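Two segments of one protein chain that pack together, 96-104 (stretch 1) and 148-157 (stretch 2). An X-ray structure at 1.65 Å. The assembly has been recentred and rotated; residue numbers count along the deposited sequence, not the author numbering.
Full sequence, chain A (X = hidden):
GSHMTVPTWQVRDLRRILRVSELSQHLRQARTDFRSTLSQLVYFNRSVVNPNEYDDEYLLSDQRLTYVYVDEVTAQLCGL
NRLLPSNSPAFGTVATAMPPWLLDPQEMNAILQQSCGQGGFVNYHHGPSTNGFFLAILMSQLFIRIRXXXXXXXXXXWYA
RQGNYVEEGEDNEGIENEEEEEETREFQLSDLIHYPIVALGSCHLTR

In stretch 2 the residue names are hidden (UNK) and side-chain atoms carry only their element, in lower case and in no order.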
# COMPACT_ATOMS: atom_id res chain seq x y z
N THR A 96 5.65 1.47 -2.62
CA THR A 96 6.92 2.19 -2.53
C THR A 96 6.99 3.08 -1.30
O THR A 96 5.97 3.56 -0.82
CB THR A 96 7.19 3.04 -3.82
OG1 THR A 96 8.47 3.69 -3.71
CG2 THR A 96 6.07 4.09 -4.06
N ALA A 97 8.22 3.30 -0.83
CA ALA A 97 8.48 4.27 0.22
C ALA A 97 8.39 5.72 -0.30
O ALA A 97 8.31 6.65 0.51
CB ALA A 97 9.86 4.01 0.87
N MET A 98 8.40 5.92 -1.62
CA MET A 98 8.29 7.28 -2.19
C MET A 98 6.94 7.84 -1.80
O MET A 98 5.92 7.27 -2.20
CB MET A 98 8.37 7.27 -3.71
CG MET A 98 9.72 6.90 -4.26
SD MET A 98 9.65 7.24 -6.03
CE MET A 98 11.38 7.07 -6.46
N PRO A 99 6.91 8.93 -1.00
CA PRO A 99 5.63 9.45 -0.54
C PRO A 99 4.90 10.23 -1.64
O PRO A 99 5.51 10.59 -2.66
CB PRO A 99 6.03 10.38 0.61
CG PRO A 99 7.37 10.89 0.22
CD PRO A 99 8.04 9.72 -0.48
N PRO A 100 3.60 10.48 -1.45
CA PRO A 100 2.79 11.10 -2.52
C PRO A 100 3.24 12.50 -2.98
O PRO A 100 2.83 12.93 -4.06
CB PRO A 100 1.38 11.16 -1.90
CG PRO A 100 1.39 10.17 -0.79
CD PRO A 100 2.79 10.12 -0.27
N TRP A 101 4.07 13.18 -2.19
CA TRP A 101 4.57 14.52 -2.55
C TRP A 101 5.98 14.51 -3.14
O TRP A 101 6.52 15.58 -3.43
CB TRP A 101 4.56 15.45 -1.32
CG TRP A 101 5.32 14.87 -0.15
CD1 TRP A 101 6.67 14.97 0.11
CD2 TRP A 101 4.77 14.08 0.91
NE1 TRP A 101 6.98 14.30 1.27
CE2 TRP A 101 5.83 13.74 1.78
CE3 TRP A 101 3.47 13.65 1.22
CZ2 TRP A 101 5.64 12.98 2.94
CZ3 TRP A 101 3.28 12.86 2.37
CH2 TRP A 101 4.36 12.55 3.22
N LEU A 102 6.59 13.34 -3.30
CA LEU A 102 7.99 13.30 -3.75
C LEU A 102 8.14 13.76 -5.19
O LEU A 102 9.05 14.54 -5.53
CB LEU A 102 8.59 11.90 -3.58
CG LEU A 102 10.11 11.84 -3.83
CD1 LEU A 102 10.90 12.46 -2.67
CD2 LEU A 102 10.55 10.39 -4.07
N LEU A 103 7.24 13.26 -6.03
CA LEU A 103 7.23 13.54 -7.47
C LEU A 103 5.83 13.93 -7.90
O LEU A 103 4.86 13.58 -7.24
CB LEU A 103 7.66 12.30 -8.25
CG LEU A 103 9.07 11.75 -7.96
CD1 LEU A 103 9.25 10.43 -8.69
CD2 LEU A 103 10.13 12.75 -8.38
N ASP A 104 5.72 14.63 -9.03
CA ASP A 104 4.42 14.94 -9.62
C ASP A 104 3.78 13.61 -10.02
O ASP A 104 4.50 12.66 -10.38
CB ASP A 104 4.60 15.85 -10.84
CG ASP A 104 3.28 16.27 -11.47
OD1 ASP A 104 2.71 15.50 -12.29
OD2 ASP A 104 2.81 17.39 -11.18
N UNK A 148 15.75 -0.09 -5.22
CA UNK A 148 15.92 1.18 -4.51
C UNK A 148 16.16 2.29 -5.54
O UNK A 148 17.05 2.16 -6.38
o UNK A 148 16.86 0.02 -2.62
c UNK A 148 17.29 2.40 -2.74
c UNK A 148 17.10 1.09 -3.53
N UNK A 149 15.35 3.35 -5.48
CA UNK A 149 15.55 4.55 -6.30
C UNK A 149 16.10 5.68 -5.44
O UNK A 149 15.73 5.81 -4.27
c UNK A 149 13.68 4.02 -7.95
o UNK A 149 14.45 3.18 -8.49
c UNK A 149 14.24 5.01 -6.94
o UNK A 149 12.47 4.10 -8.22
N UNK A 150 16.97 6.50 -6.02
CA UNK A 150 17.57 7.62 -5.30
C UNK A 150 17.07 8.92 -5.93
O UNK A 150 17.27 9.15 -7.11
c UNK A 150 19.76 8.79 -4.74
c UNK A 150 19.60 6.26 -4.68
c UNK A 150 19.11 7.54 -5.35
N UNK A 151 16.42 9.76 -5.12
CA UNK A 151 15.93 11.06 -5.55
C UNK A 151 16.41 12.11 -4.56
O UNK A 151 16.27 11.93 -3.35
c UNK A 151 13.86 10.16 -6.76
c UNK A 151 13.82 12.49 -5.77
c UNK A 151 14.37 11.07 -5.63
c UNK A 151 14.06 10.72 -8.16
N UNK A 152 16.99 13.21 -5.07
CA UNK A 152 17.54 14.28 -4.23
C UNK A 152 18.43 13.69 -3.13
O UNK A 152 18.38 14.12 -1.97
c UNK A 152 14.57 16.92 -4.13
n UNK A 152 12.21 16.04 -5.54
c UNK A 152 12.30 15.90 -4.22
n UNK A 152 13.38 16.30 -3.55
c UNK A 152 16.43 15.19 -3.66
c UNK A 152 15.58 15.90 -4.73
n UNK A 152 11.27 15.37 -3.57
N UNK A 153 19.22 12.70 -3.52
CA UNK A 153 20.24 12.11 -2.65
C UNK A 153 19.75 11.13 -1.60
O UNK A 153 20.54 10.67 -0.77
N UNK A 154 18.46 10.80 -1.66
CA UNK A 154 17.82 9.92 -0.68
C UNK A 154 17.30 8.65 -1.32
O UNK A 154 16.75 8.68 -2.42
c UNK A 154 16.64 10.64 -0.01
o UNK A 154 17.86 10.67 2.50
n UNK A 154 17.89 12.91 2.70
c UNK A 154 17.62 11.79 2.04
c UNK A 154 17.01 11.96 0.67
N UNK A 155 17.46 7.53 -0.62
CA UNK A 155 17.02 6.23 -1.15
C UNK A 155 15.59 5.93 -0.77
O UNK A 155 15.17 6.19 0.37
N UNK A 156 14.85 5.37 -1.73
CA UNK A 156 13.45 4.95 -1.52
C UNK A 156 13.25 3.52 -1.99
O UNK A 156 13.50 3.20 -3.16
c UNK A 156 13.55 9.51 -1.84
c UNK A 156 12.80 9.88 -0.74
c UNK A 156 12.49 5.88 -2.27
c UNK A 156 13.44 8.22 -2.34
c UNK A 156 11.94 8.98 -0.13
c UNK A 156 11.84 7.69 -0.64
o UNK A 156 12.91 11.16 -0.23
c UNK A 156 12.58 7.30 -1.76
N UNK A 157 12.79 2.66 -1.09
CA UNK A 157 12.56 1.27 -1.45
C UNK A 157 11.30 1.07 -2.28
O UNK A 157 10.34 1.85 -2.17

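Position 148 carries one side-chain carbon bonded to an oxygen and a second carbon, a beta-branched hydroxyl pattern that lies beyond reach of stretch 1; it is Thr148. At position 149 two carbons end in a pair of oxygens, a short carboxylate. The CB of position 149 points toward stretch 1 and lies 3.6 Å from Met98 CE. This is Asp149; both carboxylate oxygens are hydrogen-bonded to residues adjoining the stretches. Position 150 has three carbons forked at the first, and the CA-to-CB bond points away, as expected from strand alternation: Val150.

Position 151 turns toward stretch 1 again. Its four carbons fork at the first, with one arm two carbons long, and lie against Met98, Leu102 and Leu103, which identifies Ile151. Ile151 CB lies 4.2 Å from Leu102 CD2 and Ile151 CG1 4.0 Å from Met98 CE, while Ile151 CD1 reaches to 4.4 Å from Leu103 CD2. Position 152 holds three carbons, a nitrogen, and a carbon bearing two more nitrogens, and these terminal nitrogens reach Leu102 O: the guanidinium of Arg152. The side chain reaches across to stretch 1, where Arg152 NH2 donates a hydrogen bond to Leu102 O at 3.1 Å; a weak one runs from Arg152 NH1 to the same Leu102 O at 3.5 Å.

No side-chain atom is present at position 153, and phi is 78°, a value that favours glycine: Gly153, within the type I' turn that joins the two strands. Position 154 has three carbons, the last bearing one oxygen and one nitrogen. It is Gln154, whose side chain does not contact stretch 1. Position 155 again lacks side-chain atoms and is Gly155; an ideal CB here would be crowded by Thr148 CG2 at 3.5 Å.

At position 156 one carbon leads to a six-carbon ring with an oxygen, a phenol directed toward stretch 1, with Leu102 CD2 over one face: Tyr156. Leu102 CD2 sits 4.0 Å from the centroid of the Tyr156 ring in a CH-pi contact. Met98 CG approaches Tyr156 CB at 3.6 Å, and Pro99 CD lies 4.0 Å from Tyr156 CE2. Position 157, without side-chain atoms, offers its backbone oxygen to Ala97 N and Thr96 OG1 and is Gly157. Gly157 O accepts hydrogen bonds from Ala97 N at 2.9 Å and Thr96 OG1 at 3.0 Å.

The contact thus combines polar anchors with an apolar middle. Gly157 O fixes the start of stretch 1, and the Arg152 guanidinium holds the Leu102 carbonyl. Between them, Met98 and Leu102 pack against Ile151 and Tyr156, which project from the same side of the hairpin. The type I turn from Pro99 to Leu102 brings Leu102 back to the tyrosine ring.

Stretch 2 148-157: TDVIRGQGYG
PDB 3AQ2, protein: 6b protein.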